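Local coordinates for uncharacterized protein MG376 homolog (Mycoplasma pneumoniae, PDB 2HQL) that binds single-stranded DNA as a small protein of the OB-fold class, at the interface of chains A and B. Sequence-based numbering; all coordinates share one arbitrary frame. Chains: chain A/B, Hypothetical protein MG376 homolog.

Contact 1: the interface of chains A and B. Residues chain A 12-14, 35, 72; chain B 8-10.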
loop_
_atom_site.group_PDB
_atom_site.type_symbol
_atom_site.label_atom_id
_atom_site.label_comp_id
_atom_site.label_asym_id
_atom_site.label_seq_id
_atom_site.Cartn_x
_atom_site.Cartn_y
_atom_site.Cartn_z
ATOM N N PHE A 12 -3.706 7.006 -0.842
ATOM C CA PHE A 12 -4.138 7.894 -1.919
ATOM C C PHE A 12 -3.227 7.545 -3.088
ATOM O O PHE A 12 -1.998 7.597 -2.972
ATOM C CB PHE A 12 -3.960 9.351 -1.516
ATOM C CG PHE A 12 -4.829 9.755 -0.376
ATOM C CD1 PHE A 12 -6.030 10.414 -0.605
ATOM C CD2 PHE A 12 -4.464 9.450 0.932
ATOM C CE1 PHE A 12 -6.857 10.759 0.445
ATOM C CE2 PHE A 12 -5.289 9.791 1.999
ATOM C CZ PHE A 12 -6.489 10.449 1.754
ATOM N N LEU A 13 -3.817 7.191 -4.217
ATOM C CA LEU A 13 -3.005 6.776 -5.342
ATOM C C LEU A 13 -3.676 7.049 -6.670
ATOM O O LEU A 13 -4.894 7.132 -6.748
ATOM C CB LEU A 13 -2.734 5.280 -5.212
ATOM C CG LEU A 13 -1.733 4.548 -6.096
ATOM C CD1 LEU A 13 -0.308 4.994 -5.779
ATOM C CD2 LEU A 13 -1.900 3.059 -5.836
ATOM N N GLU A 14 -2.863 7.164 -7.715
ATOM C CA GLU A 14 -3.345 7.417 -9.066
ATOM C C GLU A 14 -2.501 6.676 -10.094
ATOM O O GLU A 14 -1.292 6.551 -9.945
ATOM C CB GLU A 14 -3.291 8.914 -9.377
ATOM C CG GLU A 14 -3.232 9.188 -10.870
ATOM C CD GLU A 14 -2.994 10.638 -11.209
ATOM O OE1 GLU A 14 -2.379 11.361 -10.392
ATOM O OE2 GLU A 14 -3.407 11.047 -12.313
ATOM N N GLN A 35 1.596 2.832 -12.411
ATOM C CA GLN A 35 2.094 4.140 -12.001
ATOM C C GLN A 35 3.540 4.161 -12.456
ATOM O O GLN A 35 4.257 3.197 -12.222
ATOM C CB GLN A 35 2.029 4.313 -10.478
ATOM C CG GLN A 35 2.340 5.735 -10.024
ATOM C CD GLN A 35 2.123 5.969 -8.542
ATOM O OE1 GLN A 35 2.977 5.644 -7.708
ATOM N NE2 GLN A 35 0.967 6.530 -8.203
ATOM N N ILE A 72 -7.659 7.624 -6.445
ATOM C CA ILE A 72 -8.571 7.200 -5.385
ATOM C C ILE A 72 -8.037 7.443 -3.981
ATOM O O ILE A 72 -6.925 7.936 -3.782
ATOM C CB ILE A 72 -8.888 5.667 -5.450
ATOM C CG1 ILE A 72 -7.596 4.864 -5.234
ATOM C CG2 ILE A 72 -9.554 5.293 -6.779
ATOM C CD1 ILE A 72 -7.830 3.424 -4.827
ATOM N N LEU B 8 0.148 11.000 -7.603
ATOM C CA LEU B 8 -0.384 10.805 -6.253
ATOM C C LEU B 8 -0.012 9.439 -5.699
ATOM O O LEU B 8 -0.216 8.415 -6.348
ATOM C CB LEU B 8 -1.913 10.975 -6.260
ATOM C CG LEU B 8 -2.639 11.024 -4.911
ATOM C CD1 LEU B 8 -2.307 12.323 -4.195
ATOM C CD2 LEU B 8 -4.127 10.904 -5.120
ATOM N N ASN B 9 0.545 9.446 -4.494
ATOM C CA ASN B 9 0.954 8.236 -3.804
ATOM C C ASN B 9 1.302 8.607 -2.365
ATOM O O ASN B 9 2.374 9.151 -2.096
ATOM C CB ASN B 9 2.179 7.612 -4.488
ATOM C CG ASN B 9 2.564 6.261 -3.894
ATOM O OD1 ASN B 9 2.478 6.055 -2.682
ATOM N ND2 ASN B 9 3.009 5.341 -4.748
ATOM N N ARG B 10 0.382 8.327 -1.447
ATOM C CA ARG B 10 0.577 8.606 -0.023
ATOM C C ARG B 10 -0.060 7.480 0.755
ATOM O O ARG B 10 -1.182 7.083 0.473
ATOM C CB ARG B 10 -0.089 9.927 0.392
ATOM C CG ARG B 10 0.886 11.069 0.666
ATOM C CD ARG B 10 1.917 10.649 1.698
ATOM N NE ARG B 10 3.170 11.392 1.578
ATOM C CZ ARG B 10 3.846 11.574 0.442
ATOM N NH1 ARG B 10 3.396 11.078 -0.707
ATOM N NH2 ARG B 10 5.005 12.225 0.460
#
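The backbones of A:Phe12 and B:Arg10 pair as antiparallel strands through two hydrogen bonds, A:Phe12 N to B:Arg10 O (2.8 Å) and B:Arg10 N to A:Phe12 O (2.9 Å). The bridge continues through A:Leu13 and B:Asn9, whose side chains run side by side and point the same way. There the methyl A:Leu13 CD1 rests against the amide carbon B:Asn9 CG at 3.7 Å. B:Asn9 also bonds A:Gln35: its ND2 gives a nearly straight hydrogen bond (169° at H) to A:Gln35 OE1, 3.0 Å away, on a lone pair of that oxygen and in the donor's own amide plane. The two amides are nevertheless twisted 47° apart. A:Gln35 reaches B:Asn9 with CG anti to its backbone N (chi1 -171°) and an extended chain. Its NE2 donates to A:Glu14 O of its own chain at 2.9 Å, so bonds at both ends of the amide should limit its rotation. The same NE2 makes a weak, bent bond to B:Leu8 O. On the other side of the strand B:Leu8 CD2 packs on A:Phe12 CB at 3.9 Å. The patch joins strand 9-22 of chain A to the start of strand 9-22 of chain B, with A:Gln35 contributed by neighbouring strand 28-39.

Contact 2: the interface of chains A and B. Residues chain A 105-107, 109; chain B 12, 73, 97, 103-104.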
loop_
_atom_site.group_PDB
_atom_site.type_symbol
_atom_site.label_atom_id
_atom_site.label_comp_id
_atom_site.label_asym_id
_atom_site.label_seq_id
_atom_site.Cartn_x
_atom_site.Cartn_y
_atom_site.Cartn_z
ATOM N N ILE A 105 -3.076 16.167 -0.043
ATOM C CA ILE A 105 -3.106 15.564 1.284
ATOM C C ILE A 105 -2.264 16.273 2.349
ATOM O O ILE A 105 -1.346 17.051 2.042
ATOM C CB ILE A 105 -2.673 14.070 1.178
ATOM C CG1 ILE A 105 -3.208 13.471 -0.133
ATOM C CG2 ILE A 105 -3.240 13.277 2.336
ATOM C CD1 ILE A 105 -4.721 13.618 -0.346
ATOM N N ASP A 106 -2.636 16.025 3.605
ATOM C CA ASP A 106 -1.937 16.539 4.787
ATOM C C ASP A 106 -2.535 15.927 6.049
ATOM O O ASP A 106 -3.603 15.316 6.014
ATOM C CB ASP A 106 -1.984 18.063 4.907
ATOM C CG ASP A 106 -0.746 18.616 5.616
ATOM O OD1 ASP A 106 -0.173 17.891 6.460
ATOM O OD2 ASP A 106 -0.338 19.764 5.336
ATOM N N TYR A 107 -1.827 16.088 7.159
ATOM C CA TYR A 107 -2.256 15.532 8.422
ATOM C C TYR A 107 -2.001 16.480 9.592
ATOM O O TYR A 107 -1.367 17.532 9.442
ATOM C CB TYR A 107 -1.503 14.225 8.669
ATOM C CG TYR A 107 -0.002 14.406 8.652
ATOM C CD1 TYR A 107 0.711 14.369 7.459
ATOM C CD2 TYR A 107 0.700 14.649 9.832
ATOM C CE1 TYR A 107 2.091 14.566 7.440
ATOM C CE2 TYR A 107 2.073 14.850 9.830
ATOM C CZ TYR A 107 2.767 14.808 8.632
ATOM O OH TYR A 107 4.132 14.999 8.628
ATOM N N GLU A 109 -1.431 16.178 14.159
ATOM C CA GLU A 109 -0.588 15.386 15.021
ATOM C C GLU A 109 -1.039 15.429 16.469
ATOM O O GLU A 109 -0.249 15.759 17.356
ATOM C CB GLU A 109 0.831 15.941 14.914
ATOM C CG GLU A 109 1.507 15.693 13.577
ATOM C CD GLU A 109 2.080 14.290 13.487
ATOM O OE1 GLU A 109 3.024 13.975 14.254
ATOM O OE2 GLU A 109 1.575 13.497 12.661
ATOM N N PHE B 12 -0.643 6.003 4.812
ATOM C CA PHE B 12 -0.561 6.263 6.239
ATOM C C PHE B 12 -0.903 4.911 6.807
ATOM O O PHE B 12 -2.035 4.441 6.665
ATOM C CB PHE B 12 -1.567 7.340 6.644
ATOM C CG PHE B 12 -1.193 8.707 6.153
ATOM C CD1 PHE B 12 -0.261 9.472 6.842
ATOM C CD2 PHE B 12 -1.694 9.193 4.949
ATOM C CE1 PHE B 12 0.166 10.694 6.344
ATOM C CE2 PHE B 12 -1.267 10.423 4.441
ATOM C CZ PHE B 12 -0.334 11.173 5.138
ATOM N N GLU B 73 4.534 7.125 7.615
ATOM C CA GLU B 73 4.014 7.817 6.448
ATOM C C GLU B 73 4.979 7.456 5.336
ATOM O O GLU B 73 6.177 7.354 5.572
ATOM C CB GLU B 73 3.999 9.326 6.648
ATOM C CG GLU B 73 3.204 10.056 5.577
ATOM C CD GLU B 73 3.853 11.355 5.158
ATOM O OE1 GLU B 73 4.282 12.111 6.053
ATOM O OE2 GLU B 73 3.931 11.623 3.940
ATOM N N PHE B 97 6.007 8.132 12.979
ATOM C CA PHE B 97 5.273 8.980 13.900
ATOM C C PHE B 97 5.568 8.650 15.353
ATOM O O PHE B 97 6.108 7.591 15.671
ATOM C CB PHE B 97 3.773 8.866 13.634
ATOM C CG PHE B 97 3.338 9.543 12.377
ATOM C CD1 PHE B 97 3.433 10.923 12.258
ATOM C CD2 PHE B 97 2.874 8.804 11.297
ATOM C CE1 PHE B 97 3.075 11.566 11.083
ATOM C CE2 PHE B 97 2.510 9.433 10.109
ATOM C CZ PHE B 97 2.611 10.820 10.000
ATOM N N ILE B 103 -2.964 10.997 14.299
ATOM C CA ILE B 103 -2.665 11.701 13.041
ATOM C C ILE B 103 -3.789 12.580 12.473
ATOM O O ILE B 103 -3.875 13.768 12.732
ATOM C CB ILE B 103 -2.197 10.690 11.950
ATOM C CG1 ILE B 103 -1.094 9.791 12.519
ATOM C CG2 ILE B 103 -1.705 11.437 10.712
ATOM C CD1 ILE B 103 0.161 10.515 12.962
ATOM N N VAL B 104 -4.629 11.979 11.658
ATOM C CA VAL B 104 -5.755 12.651 11.036
ATOM C C VAL B 104 -5.376 13.460 9.792
ATOM O O VAL B 104 -5.641 12.966 8.665
ATOM C CB VAL B 104 -6.500 13.580 12.031
ATOM C CG1 VAL B 104 -7.785 14.075 11.411
ATOM C CG2 VAL B 104 -6.807 12.833 13.324
#
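A:Tyr107, with 72 Å² hidden by the partner, lays its side chain against B:Ile103, B:Phe97 and B:Phe12. Its CG stands between the backbone N and the carbonyl carbon (chi1 57°), a crowded position that turns the ring toward chain B. At the root of the side chain, A:Tyr107 CB meets the methyl B:Ile103 CG2 at 3.5 Å. Further out, B:Phe97 points its CE1–CZ edge at one tyrosine face: the planes are 79° apart, an edge-to-face pair, and A:Tyr107 CE2 lies 3.7 Å from B:Phe97 CE1. The isoleucine also supports this phenylalanine from within chain B, with B:Ile103 CD1 3.3 Å above the centre of its ring.

B:Phe12, the next in hidden surface at 32 Å², crosses the tyrosine side chain at about a right angle and brings CE1 to within 3.9 Å of A:Tyr107 CD1. Its CE2 touches the methyl A:Ile105 CG2 at 4.1 Å. The carboxylate oxygen B:Glu73 OE1 approaches the tyrosine ring at CE1, 3.6 Å away, with the two planes 55° apart. The site lays the C-terminal loop segment of chain A across the partner, against strands 9-22 and 69-80 and the loop residues that follow the last strand of chain B.

Contact 3: the interface of chains A and B. Residues chain A 10-12, 76; chain B 10-12, 76.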
loop_
_atom_site.group_PDB
_atom_site.type_symbol
_atom_site.label_atom_id
_atom_site.label_comp_id
_atom_site.label_asym_id
_atom_site.label_seq_id
_atom_site.Cartn_x
_atom_site.Cartn_y
_atom_site.Cartn_z
ATOM N N ARG A 10 -4.805 4.497 5.528
ATOM C CA ARG A 10 -5.340 5.296 4.431
ATOM C C ARG A 10 -4.308 5.390 3.297
ATOM O O ARG A 10 -3.111 5.557 3.541
ATOM C CB ARG A 10 -5.735 6.681 4.937
ATOM C CG ARG A 10 -6.862 6.608 5.943
ATOM C CD ARG A 10 -7.450 7.951 6.294
ATOM N NE ARG A 10 -7.900 8.692 5.120
ATOM C CZ ARG A 10 -8.643 9.793 5.183
ATOM N NH1 ARG A 10 -9.023 10.263 6.363
ATOM N NH2 ARG A 10 -8.982 10.439 4.074
ATOM N N VAL A 11 -4.786 5.257 2.060
ATOM C CA VAL A 11 -3.935 5.296 0.872
ATOM C C VAL A 11 -4.544 6.214 -0.179
ATOM O O VAL A 11 -5.750 6.198 -0.384
ATOM C CB VAL A 11 -3.826 3.890 0.226
ATOM C CG1 VAL A 11 -2.783 3.880 -0.881
ATOM C CG2 VAL A 11 -3.516 2.860 1.285
ATOM N N PHE A 12 -3.706 7.006 -0.842
ATOM C CA PHE A 12 -4.138 7.894 -1.919
ATOM C C PHE A 12 -3.227 7.545 -3.088
ATOM O O PHE A 12 -1.998 7.597 -2.972
ATOM C CB PHE A 12 -3.960 9.351 -1.516
ATOM C CG PHE A 12 -4.829 9.755 -0.376
ATOM C CD1 PHE A 12 -6.030 10.414 -0.605
ATOM C CD2 PHE A 12 -4.464 9.450 0.932
ATOM C CE1 PHE A 12 -6.857 10.759 0.445
ATOM C CE2 PHE A 12 -5.289 9.791 1.999
ATOM C CZ PHE A 12 -6.489 10.449 1.754
ATOM N N LEU A 76 -5.219 -0.001 2.454
ATOM C CA LEU A 76 -4.287 -1.048 2.063
ATOM C C LEU A 76 -4.578 -2.388 2.753
ATOM O O LEU A 76 -4.543 -2.491 3.983
ATOM C CB LEU A 76 -2.860 -0.590 2.354
ATOM C CG LEU A 76 -1.752 -1.261 1.545
ATOM C CD1 LEU A 76 -2.031 -1.129 0.055
ATOM C CD2 LEU A 76 -0.435 -0.617 1.888
ATOM N N ARG B 10 0.382 8.327 -1.447
ATOM C CA ARG B 10 0.577 8.606 -0.023
ATOM C C ARG B 10 -0.060 7.480 0.755
ATOM O O ARG B 10 -1.182 7.083 0.473
ATOM C CB ARG B 10 -0.089 9.927 0.392
ATOM C CG ARG B 10 0.886 11.069 0.666
ATOM C CD ARG B 10 1.917 10.649 1.698
ATOM N NE ARG B 10 3.170 11.392 1.578
ATOM C CZ ARG B 10 3.846 11.574 0.442
ATOM N NH1 ARG B 10 3.396 11.078 -0.707
ATOM N NH2 ARG B 10 5.005 12.225 0.460
ATOM N N VAL B 11 0.667 6.946 1.722
ATOM C CA VAL B 11 0.140 5.881 2.549
ATOM C C VAL B 11 0.361 6.263 3.991
ATOM O O VAL B 11 1.395 6.815 4.347
ATOM C CB VAL B 11 0.842 4.517 2.284
ATOM C CG1 VAL B 11 0.395 3.491 3.313
ATOM C CG2 VAL B 11 0.492 4.007 0.886
ATOM N N PHE B 12 -0.643 6.003 4.812
ATOM C CA PHE B 12 -0.561 6.263 6.239
ATOM C C PHE B 12 -0.903 4.911 6.807
ATOM O O PHE B 12 -2.035 4.441 6.665
ATOM C CB PHE B 12 -1.567 7.340 6.644
ATOM C CG PHE B 12 -1.193 8.707 6.153
ATOM C CD1 PHE B 12 -0.261 9.472 6.842
ATOM C CD2 PHE B 12 -1.694 9.193 4.949
ATOM C CE1 PHE B 12 0.166 10.694 6.344
ATOM C CE2 PHE B 12 -1.267 10.423 4.441
ATOM C CZ PHE B 12 -0.334 11.173 5.138
ATOM N N LEU B 76 3.746 3.932 -1.693
ATOM C CA LEU B 76 3.603 2.544 -2.102
ATOM C C LEU B 76 4.593 2.325 -3.250
ATOM O O LEU B 76 4.731 3.184 -4.130
ATOM C CB LEU B 76 2.155 2.294 -2.560
ATOM C CG LEU B 76 1.558 0.886 -2.522
ATOM C CD1 LEU B 76 1.711 0.312 -1.137
ATOM C CD2 LEU B 76 0.083 0.939 -2.895
#
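A:Val11 and B:Val11 both hold CG1 anti to the backbone N (chi1 -172° and 172°), and both side chains point to the same side of the paired strands. Side by side there, they meet through opposite branches: A:Val11 CG1 lies 3.7 Å from B:Val11 CG2. The reciprocal pair, A:Val11 CG2 and B:Val11 CG1, is wider at 4.5 Å, in keeping with an interface that is only approximately two-fold. A:Leu76 and B:Leu76 adopt closely matching torsions, with chi1 near -157° in both, which directs their terminal methyls toward each other. Their side chains cross obliquely, and A:Leu76 CD2 approaches B:Leu76 CD1 at 3.8 Å.

The backbone supplies the frame for the valine pair. B:Phe12 N donates to A:Arg10 O at 2.8 Å, while A:Arg10 N donates to B:Phe12 O at 3.0 Å. Together with the A:Phe12–B:Arg10 pair, these bonds bracket the two valines, whose own bridge forms the middle of the antiparallel register. Each valine alpha carbon consequently sits close to a carbonyl of the other chain, with A:Val11 CA 3.3 Å from B:Arg10 O and B:Val11 CA 3.4 Å from A:Arg10 O. Strand 9-22 of one OB-fold chain thus runs antiparallel to its copy at the centre of the interface, joining the sheets of the two chains, and the leucines come from strands 69-81 of chain A and 69-80 of chain B.

Contacts 1 and 3 are neighbours along one pairing of strands: their C-alpha centres lie about 7 Å apart, and they share A:Phe12 and B:Arg10. Contact 2 lies about 10 Å from contact 3, with B:Phe12 in common, and about 15 Å from contact 1. Strand 9-22 enters all three, so contact 3 forms the middle of a continuous seam, with contact 1 extending the strand pairing and contact 2 adding the C-terminal segment of chain A against the strand of chain B. Such continuity is consistent with a dimer, although the deposited assembly alone does not prove that this is the form in solution.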